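Local coordinates for Rho GTPase-activating protein 5 (PDB 5U4V) that probably switches off Rho GTPases by stimulating their GTP hydrolysis, and carries a GTPase-like pseudoGTPase domain, at residues A[20-28]-A[44-52]; A[75-85]-A[127-135]. One frame throughout, in Å; residues are numbered along the deposited sequence.

Contact 1. Residues A[20-28]-A[44-52]; sequences AQELANEIR and ELDLRPVDA
Leu47 and Pro49, on successive inward-facing positions of the strand, meet one side of helix 20-28, which runs nearly antiparallel to it (164°), 7.8 Å away between axes. This is the first helix of a Ras-like G domain lying on its sheet.

The apolar part has two centres. Leu47 CD1 reaches Ile27 CG2 (3.3 Å), the two side chains crossing at about a right angle; Tyr36 and Ile159 also touch Ile27, and Leu11 lies beside Leu47. The proline ring fits the small residues: Pro49 CG meets Ala24 CB at 3.4 Å. Pro49 CB meets Ala20 CB at 3.8 Å, the alanines letting the helix come close.

The polar part lies along one flank, with Gln21 and Arg28 at its two ends. Arg28, extended from CG to NE, gives NH2 to Leu47 O (2.7 Å), a bent bond with the oxygen near the guanidinium plane. Strand 8-14 pairs with Asp46 and Arg48, so this carbonyl points away from it and takes a side-chain donor instead. Gln21, bent at chi2 (55°), lays OE1 3.4 Å from Pro49 CG while NE2 bonds Asn25 OD1 from above its carbonyl plane. With an alanine in place of Gln21, Pro49 CG would probably lose its amide cover and Asn25 OD1 this donor.

Apolar packing thus sets the spacing of helix and strand; Arg28 and Gln21, at the more exposed margin, add one hydrogen bond and a cover over the proline.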
loop_
_atom_site.group_PDB
_atom_site.type_symbol
_atom_site.label_atom_id
_atom_site.label_comp_id
_atom_site.label_asym_id
_atom_site.label_seq_id
_atom_site.Cartn_x
_atom_site.Cartn_y
_atom_site.Cartn_z
ATOM N N ALA A 20 -4.952 7.337 3.860
ATOM C CA ALA A 20 -4.234 6.273 4.522
ATOM C C ALA A 20 -4.944 5.837 5.797
ATOM O O ALA A 20 -4.782 4.718 6.239
ATOM C CB ALA A 20 -2.797 6.673 4.823
ATOM N N GLN A 21 -5.762 6.725 6.356
ATOM C CA GLN A 21 -6.419 6.426 7.606
ATOM C C GLN A 21 -7.675 5.614 7.383
ATOM O O GLN A 21 -8.013 4.702 8.176
ATOM C CB GLN A 21 -6.729 7.712 8.365
ATOM C CG GLN A 21 -7.353 7.440 9.734
ATOM C CD GLN A 21 -6.458 6.513 10.542
ATOM O OE1 GLN A 21 -5.300 6.829 10.783
ATOM N NE2 GLN A 21 -6.977 5.346 10.929
ATOM N N GLU A 22 -8.401 5.963 6.331
ATOM C CA GLU A 22 -9.641 5.282 5.972
ATOM C C GLU A 22 -9.329 3.832 5.620
ATOM O O GLU A 22 -10.050 2.916 6.011
ATOM C CB GLU A 22 -10.356 5.984 4.820
ATOM C CG GLU A 22 -11.119 7.235 5.221
ATOM C CD GLU A 22 -11.007 8.360 4.181
ATOM O OE1 GLU A 22 -11.960 8.564 3.369
ATOM O OE2 GLU A 22 -9.925 9.015 4.131
ATOM N N LEU A 23 -8.230 3.644 4.899
ATOM C CA LEU A 23 -7.807 2.280 4.572
ATOM C C LEU A 23 -7.364 1.513 5.808
ATOM O O LEU A 23 -7.710 0.326 5.971
ATOM C CB LEU A 23 -6.744 2.251 3.475
ATOM C CG LEU A 23 -6.235 0.880 3.137
ATOM C CD1 LEU A 23 -7.374 0.115 2.510
ATOM C CD2 LEU A 23 -5.015 0.879 2.227
ATOM N N ALA A 24 -6.619 2.175 6.692
ATOM C CA ALA A 24 -6.271 1.503 7.924
ATOM C C ALA A 24 -7.530 1.131 8.728
ATOM O O ALA A 24 -7.632 0.022 9.211
ATOM C CB ALA A 24 -5.299 2.331 8.712
ATOM N N ASN A 25 -8.515 2.030 8.784
ATOM C CA ASN A 25 -9.750 1.726 9.502
ATOM C C ASN A 25 -10.517 0.561 8.892
ATOM O O ASN A 25 -11.006 -0.353 9.641
ATOM C CB ASN A 25 -10.668 2.919 9.569
ATOM C CG ASN A 25 -10.077 4.072 10.355
ATOM O OD1 ASN A 25 -9.171 3.904 11.166
ATOM N ND2 ASN A 25 -10.632 5.231 10.158
ATOM N N GLU A 26 -10.669 0.610 7.571
ATOM C CA GLU A 26 -11.391 -0.410 6.821
ATOM C C GLU A 26 -10.858 -1.784 7.108
ATOM O O GLU A 26 -11.626 -2.708 7.345
ATOM C CB GLU A 26 -11.272 -0.158 5.333
ATOM C CG GLU A 26 -11.919 -1.214 4.478
ATOM C CD GLU A 26 -13.263 -0.758 3.961
ATOM O OE1 GLU A 26 -14.133 -1.614 3.739
ATOM O OE2 GLU A 26 -13.450 0.456 3.794
ATOM N N ILE A 27 -9.540 -1.900 7.100
ATOM C CA ILE A 27 -8.860 -3.144 7.339
ATOM C C ILE A 27 -8.999 -3.624 8.805
ATOM O O ILE A 27 -9.239 -4.809 9.042
ATOM C CB ILE A 27 -7.375 -3.090 6.932
ATOM C CG1 ILE A 27 -7.197 -2.767 5.442
ATOM C CG2 ILE A 27 -6.692 -4.421 7.231
ATOM C CD1 ILE A 27 -5.764 -2.887 4.919
ATOM N N ARG A 28 -8.836 -2.728 9.769
ATOM C CA ARG A 28 -8.959 -3.089 11.190
ATOM C C ARG A 28 -10.315 -3.639 11.604
ATOM O O ARG A 28 -10.378 -4.442 12.529
ATOM C CB ARG A 28 -8.592 -1.910 12.100
ATOM C CG ARG A 28 -7.088 -1.703 12.280
ATOM C CD ARG A 28 -6.849 -0.349 12.847
ATOM N NE ARG A 28 -5.464 0.092 12.724
ATOM C CZ ARG A 28 -5.029 1.299 13.087
ATOM N NH1 ARG A 28 -5.834 2.192 13.627
ATOM N NH2 ARG A 28 -3.758 1.594 12.936
ATOM N N GLU A 44 -0.464 -11.324 11.987
ATOM C CA GLU A 44 -0.646 -10.115 12.768
ATOM C C GLU A 44 -0.067 -8.918 12.033
ATOM O O GLU A 44 1.133 -8.794 11.907
ATOM C CB GLU A 44 -0.159 -10.235 14.225
ATOM C CG GLU A 44 1.244 -10.773 14.439
ATOM C CD GLU A 44 1.714 -10.545 15.870
ATOM O OE1 GLU A 44 1.447 -9.444 16.422
ATOM O OE2 GLU A 44 2.353 -11.460 16.446
ATOM N N LEU A 45 -0.939 -8.065 11.538
ATOM C CA LEU A 45 -0.522 -6.870 10.826
ATOM C C LEU A 45 -0.606 -5.659 11.740
ATOM O O LEU A 45 -1.562 -5.484 12.501
ATOM C CB LEU A 45 -1.405 -6.663 9.606
ATOM C CG LEU A 45 -1.294 -7.834 8.617
ATOM C CD1 LEU A 45 -2.301 -7.723 7.505
ATOM C CD2 LEU A 45 0.128 -7.883 8.047
ATOM N N ASP A 46 0.410 -4.819 11.665
ATOM C CA ASP A 46 0.357 -3.513 12.295
ATOM C C ASP A 46 0.266 -2.469 11.223
ATOM O O ASP A 46 1.262 -2.065 10.646
ATOM C CB ASP A 46 1.593 -3.275 13.191
ATOM C CG ASP A 46 1.581 -4.112 14.452
ATOM O OD1 ASP A 46 0.570 -4.769 14.784
ATOM O OD2 ASP A 46 2.618 -4.125 15.142
ATOM N N LEU A 47 -0.939 -1.976 10.994
ATOM C CA LEU A 47 -1.160 -0.952 9.993
ATOM C C LEU A 47 -0.901 0.425 10.545
ATOM O O LEU A 47 -1.595 0.912 11.438
ATOM C CB LEU A 47 -2.566 -1.046 9.412
ATOM C CG LEU A 47 -2.706 -2.403 8.704
ATOM C CD1 LEU A 47 -4.144 -2.644 8.285
ATOM C CD2 LEU A 47 -1.738 -2.609 7.539
ATOM N N ARG A 48 0.111 1.066 9.988
ATOM C CA ARG A 48 0.506 2.383 10.430
ATOM C C ARG A 48 0.338 3.390 9.314
ATOM O O ARG A 48 1.222 3.523 8.472
ATOM C CB ARG A 48 1.964 2.347 10.844
ATOM C CG ARG A 48 2.263 1.500 12.054
ATOM C CD ARG A 48 3.717 1.632 12.450
ATOM N NE ARG A 48 4.002 0.785 13.590
ATOM C CZ ARG A 48 5.222 0.565 14.089
ATOM N NH1 ARG A 48 6.302 1.145 13.565
ATOM N NH2 ARG A 48 5.373 -0.240 15.134
ATOM N N PRO A 49 -0.753 4.155 9.320
ATOM C CA PRO A 49 -0.882 5.260 8.345
ATOM C C PRO A 49 0.072 6.379 8.681
ATOM O O PRO A 49 0.313 6.634 9.841
ATOM C CB PRO A 49 -2.333 5.742 8.506
ATOM C CG PRO A 49 -2.991 4.745 9.347
ATOM C CD PRO A 49 -1.944 4.048 10.169
ATOM N N VAL A 50 0.615 7.024 7.665
ATOM C CA VAL A 50 1.691 7.989 7.842
ATOM C C VAL A 50 1.477 9.260 7.043
ATOM O O VAL A 50 0.876 9.242 5.972
ATOM C CB VAL A 50 3.043 7.395 7.406
ATOM C CG1 VAL A 50 3.509 6.317 8.375
ATOM C CG2 VAL A 50 2.967 6.847 5.993
ATOM N N ASP A 51 1.992 10.377 7.521
ATOM C CA ASP A 51 2.071 11.514 6.617
ATOM C C ASP A 51 3.388 12.257 6.804
ATOM O O ASP A 51 4.102 11.984 7.765
ATOM C CB ASP A 51 0.876 12.422 6.818
ATOM C CG ASP A 51 0.499 13.172 5.563
ATOM O OD1 ASP A 51 1.419 13.698 4.885
ATOM O OD2 ASP A 51 -0.710 13.268 5.276
ATOM N N ALA A 52 3.740 13.172 5.894
ATOM C CA ALA A 52 4.930 14.005 6.083
ATOM C C ALA A 52 4.736 15.083 7.140
ATOM O O ALA A 52 5.575 15.234 8.032
ATOM C CB ALA A 52 5.402 14.614 4.771
#

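Contact 2. Residues A[75-85]-A[127-135]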
loop_
_atom_site.group_PDB
_atom_site.type_symbol
_atom_site.label_atom_id
_atom_site.label_comp_id
_atom_site.label_asym_id
_atom_site.label_seq_id
_atom_site.Cartn_x
_atom_site.Cartn_y
_atom_site.Cartn_z
ATOM N N PHE A 75 -3.948 6.338 -3.386
ATOM C CA PHE A 75 -4.226 7.613 -4.027
ATOM C C PHE A 75 -5.568 7.477 -4.749
ATOM O O PHE A 75 -5.970 6.351 -5.136
ATOM C CB PHE A 75 -3.102 7.979 -5.015
ATOM C CG PHE A 75 -2.954 7.015 -6.153
ATOM C CD1 PHE A 75 -2.324 5.783 -5.967
ATOM C CD2 PHE A 75 -3.527 7.301 -7.421
ATOM C CE1 PHE A 75 -2.245 4.891 -7.021
ATOM C CE2 PHE A 75 -3.432 6.391 -8.444
ATOM C CZ PHE A 75 -2.781 5.207 -8.254
ATOM N N ASN A 76 -6.263 8.608 -4.904
ATOM C CA ASN A 76 -7.546 8.641 -5.579
ATOM C C ASN A 76 -7.708 9.825 -6.554
ATOM O O ASN A 76 -8.816 10.145 -6.997
ATOM C CB ASN A 76 -8.684 8.603 -4.549
ATOM C CG ASN A 76 -8.755 9.828 -3.706
ATOM O OD1 ASN A 76 -7.863 10.670 -3.737
ATOM N ND2 ASN A 76 -9.834 9.944 -2.935
ATOM N N SER A 77 -6.610 10.495 -6.860
ATOM C CA SER A 77 -6.656 11.662 -7.735
ATOM C C SER A 77 -5.262 12.035 -8.162
ATOM O O SER A 77 -4.276 11.403 -7.748
ATOM C CB SER A 77 -7.357 12.825 -7.035
ATOM O OG SER A 77 -6.629 13.200 -5.884
ATOM N N ILE A 78 -5.181 13.051 -9.008
ATOM C CA ILE A 78 -3.886 13.542 -9.490
ATOM C C ILE A 78 -3.062 14.051 -8.323
ATOM O O ILE A 78 -1.863 13.794 -8.250
ATOM C CB ILE A 78 -4.080 14.614 -10.570
ATOM C CG1 ILE A 78 -4.757 13.981 -11.793
ATOM C CG2 ILE A 78 -2.750 15.229 -10.984
ATOM C CD1 ILE A 78 -5.280 14.969 -12.824
ATOM N N GLU A 79 -3.705 14.746 -7.402
ATOM C CA GLU A 79 -2.986 15.328 -6.290
ATOM C C GLU A 79 -2.383 14.221 -5.417
ATOM O O GLU A 79 -1.188 14.262 -5.093
ATOM C CB GLU A 79 -3.874 16.272 -5.463
ATOM C CG GLU A 79 -3.089 16.941 -4.342
ATOM C CD GLU A 79 -3.868 17.986 -3.555
ATOM O OE1 GLU A 79 -5.087 18.176 -3.818
ATOM O OE2 GLU A 79 -3.251 18.633 -2.676
ATOM N N SER A 80 -3.213 13.242 -5.055
ATOM C CA SER A 80 -2.764 12.134 -4.216
ATOM C C SER A 80 -1.675 11.305 -4.886
ATOM O O SER A 80 -0.686 10.918 -4.228
ATOM C CB SER A 80 -3.942 11.286 -3.724
ATOM O OG SER A 80 -4.900 11.071 -4.730
ATOM N N LEU A 81 -1.824 11.075 -6.188
ATOM C CA LEU A 81 -0.777 10.381 -6.959
ATOM C C LEU A 81 0.586 11.070 -6.888
ATOM O O LEU A 81 1.607 10.419 -6.772
ATOM C CB LEU A 81 -1.187 10.208 -8.405
ATOM C CG LEU A 81 -0.205 9.219 -9.070
ATOM C CD1 LEU A 81 -0.175 7.835 -8.411
ATOM C CD2 LEU A 81 -0.362 9.107 -10.569
ATOM N N SER A 82 0.571 12.398 -6.955
ATOM C CA SER A 82 1.796 13.219 -6.929
ATOM C C SER A 82 2.464 13.228 -5.564
ATOM O O SER A 82 3.679 13.073 -5.484
ATOM C CB SER A 82 1.494 14.662 -7.366
ATOM O OG SER A 82 0.517 15.251 -6.529
ATOM N N PHE A 83 1.670 13.419 -4.504
ATOM C CA PHE A 83 2.137 13.291 -3.127
ATOM C C PHE A 83 2.900 11.973 -2.932
ATOM O O PHE A 83 3.962 11.970 -2.365
ATOM C CB PHE A 83 0.933 13.406 -2.171
ATOM C CG PHE A 83 1.236 13.036 -0.756
ATOM C CD1 PHE A 83 1.131 11.713 -0.324
ATOM C CD2 PHE A 83 1.631 14.008 0.151
ATOM C CE1 PHE A 83 1.432 11.358 0.983
ATOM C CE2 PHE A 83 1.951 13.668 1.468
ATOM C CZ PHE A 83 1.851 12.337 1.884
ATOM N N ILE A 84 2.342 10.868 -3.408
ATOM C CA ILE A 84 2.971 9.565 -3.349
ATOM C C ILE A 84 4.285 9.548 -4.123
ATOM O O ILE A 84 5.321 9.107 -3.593
ATOM C CB ILE A 84 2.069 8.461 -3.937
ATOM C CG1 ILE A 84 0.877 8.164 -3.015
ATOM C CG2 ILE A 84 2.865 7.189 -4.163
ATOM C CD1 ILE A 84 -0.026 7.114 -3.615
ATOM N N GLY A 85 4.222 9.999 -5.383
ATOM C CA GLY A 85 5.433 10.152 -6.199
ATOM C C GLY A 85 6.436 11.015 -5.452
ATOM O O GLY A 85 7.569 10.593 -5.133
ATOM N N LEU A 127 -5.346 8.329 -14.300
ATOM C CA LEU A 127 -4.890 7.816 -13.021
ATOM C C LEU A 127 -4.191 6.466 -13.196
ATOM O O LEU A 127 -3.024 6.309 -12.788
ATOM C CB LEU A 127 -6.047 7.765 -12.013
ATOM C CG LEU A 127 -6.552 9.103 -11.468
ATOM C CD1 LEU A 127 -7.968 9.021 -10.892
ATOM C CD2 LEU A 127 -5.572 9.646 -10.430
ATOM N N ARG A 128 -4.877 5.516 -13.832
ATOM C CA ARG A 128 -4.344 4.147 -14.001
ATOM C C ARG A 128 -3.027 4.170 -14.759
ATOM O O ARG A 128 -2.078 3.500 -14.352
ATOM C CB ARG A 128 -5.315 3.227 -14.736
ATOM C CG ARG A 128 -6.294 2.481 -13.838
ATOM C CD ARG A 128 -6.671 1.082 -14.375
ATOM N NE ARG A 128 -5.566 0.122 -14.224
ATOM C CZ ARG A 128 -5.651 -1.206 -14.330
ATOM N NH1 ARG A 128 -6.801 -1.807 -14.621
ATOM N NH2 ARG A 128 -4.559 -1.939 -14.143
ATOM N N HIS A 129 -2.966 4.955 -15.846
ATOM C CA HIS A 129 -1.758 5.004 -16.647
ATOM C C HIS A 129 -0.560 5.581 -15.879
ATOM O O HIS A 129 0.547 5.023 -15.932
ATOM C CB HIS A 129 -1.993 5.778 -17.931
ATOM C CG HIS A 129 -0.819 5.776 -18.854
ATOM N ND1 HIS A 129 0.155 6.752 -18.813
ATOM C CD2 HIS A 129 -0.455 4.914 -19.836
ATOM C CE1 HIS A 129 1.058 6.497 -19.743
ATOM N NE2 HIS A 129 0.718 5.384 -20.371
ATOM N N GLN A 130 -0.758 6.685 -15.175
ATOM C CA GLN A 130 0.346 7.266 -14.428
ATOM C C GLN A 130 0.703 6.444 -13.199
ATOM O O GLN A 130 1.891 6.326 -12.837
ATOM C CB GLN A 130 0.063 8.729 -14.070
ATOM C CG GLN A 130 -0.126 9.654 -15.266
ATOM C CD GLN A 130 1.162 9.979 -15.992
ATOM O OE1 GLN A 130 2.001 10.741 -15.496
ATOM N NE2 GLN A 130 1.322 9.418 -17.182
ATOM N N GLY A 131 -0.314 5.832 -12.585
ATOM C CA GLY A 131 -0.051 4.961 -11.456
ATOM C C GLY A 131 0.724 3.722 -11.893
ATOM O O GLY A 131 1.611 3.241 -11.174
ATOM N N GLN A 132 0.387 3.198 -13.070
ATOM C CA GLN A 132 1.045 2.023 -13.612
ATOM C C GLN A 132 2.490 2.284 -14.023
ATOM O O GLN A 132 3.318 1.395 -13.955
ATOM C CB GLN A 132 0.233 1.457 -14.776
ATOM C CG GLN A 132 0.700 0.096 -15.253
ATOM C CD GLN A 132 0.661 -0.954 -14.154
ATOM O OE1 GLN A 132 -0.375 -1.220 -13.557
ATOM N NE2 GLN A 132 1.801 -1.533 -13.874
ATOM N N GLN A 133 2.794 3.506 -14.449
ATOM C CA GLN A 133 4.179 3.867 -14.726
ATOM C C GLN A 133 4.955 4.062 -13.427
ATOM O O GLN A 133 6.137 3.695 -13.326
ATOM C CB GLN A 133 4.264 5.104 -15.597
ATOM C CG GLN A 133 3.897 4.859 -17.055
ATOM C CD GLN A 133 4.325 6.005 -17.976
ATOM O OE1 GLN A 133 4.385 7.163 -17.559
ATOM N NE2 GLN A 133 4.616 5.686 -19.243
ATOM N N LEU A 134 4.278 4.608 -12.421
ATOM C CA LEU A 134 4.893 4.701 -11.116
ATOM C C LEU A 134 5.165 3.282 -10.611
ATOM O O LEU A 134 6.279 2.988 -10.164
ATOM C CB LEU A 134 4.039 5.510 -10.138
ATOM C CG LEU A 134 4.639 5.593 -8.719
ATOM C CD1 LEU A 134 6.073 6.121 -8.781
ATOM C CD2 LEU A 134 3.813 6.420 -7.724
ATOM N N ALA A 135 4.162 2.415 -10.715
ATOM C CA ALA A 135 4.308 1.010 -10.283
ATOM C C ALA A 135 5.448 0.331 -11.018
ATOM O O ALA A 135 6.256 -0.381 -10.411
ATOM C CB ALA A 135 3.016 0.252 -10.521
#
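The ring of Phe75 meets Leu127 at its edge, CD2 to CD2 4.3 Å, while Leu81 CD1 sits centrally over one face, 3.4 Å from the ring plane, a CH-pi contact from the ring's own segment. At the edge of its ring, His129 ND1 takes a weak in-plane hydrogen bond from Gln130 NE2. The setting is two successive beta-alpha-beta crossovers of the Ras-like fold, whose helices run side by side, only 8° from parallel and 10.8 Å apart between axes. Phe75 ends strand 69-75, and its bulk fills the angle beneath both helices, against Phe142 and Leu113 of the sheet. Gly131 suits the place beside the ring, its CA 4.2 Å from Phe75 CZ, since a beta carbon would collide with that atom. Ser77, the N-cap of helix 78-85, brings its backbone carbon C against Leu127 CD2, an apolar methyl that needs no polar partner there.

Leu81 is the middle contact residue. With CG anti to the backbone N (chi1 -168°), it swings CD2 onto Gln130 CB (3.5 Å), crossing that side chain at about a right angle; the amide of Gln130 turns elsewhere. One turn on, Leu134, which also touches Leu111, sets CD2 against Ile84 CG2 at 3.8 Å.

From the N terminus the chain runs through strand 8-14 and turns, where a canonical GTPase has its P-loop, into helix 19-28. Contact 1 closes first: 15 residues, holding strand 36-38 and the start of strand 41-50, lead back beneath that helix. Contact 2 opens only later, so the two stand in series and neither nests nor crosses. Contact 2 spans 41 residues: the rest of helix 78-96, strand 109-114 and the start of helix 124-138. As in other Ras-like domains, the first helix and the later pair cover opposite faces of the central sheet. The contact centres lie about 19 Å apart, yet the segments meet where Asp51 OD1 packs on Phe83 CZ.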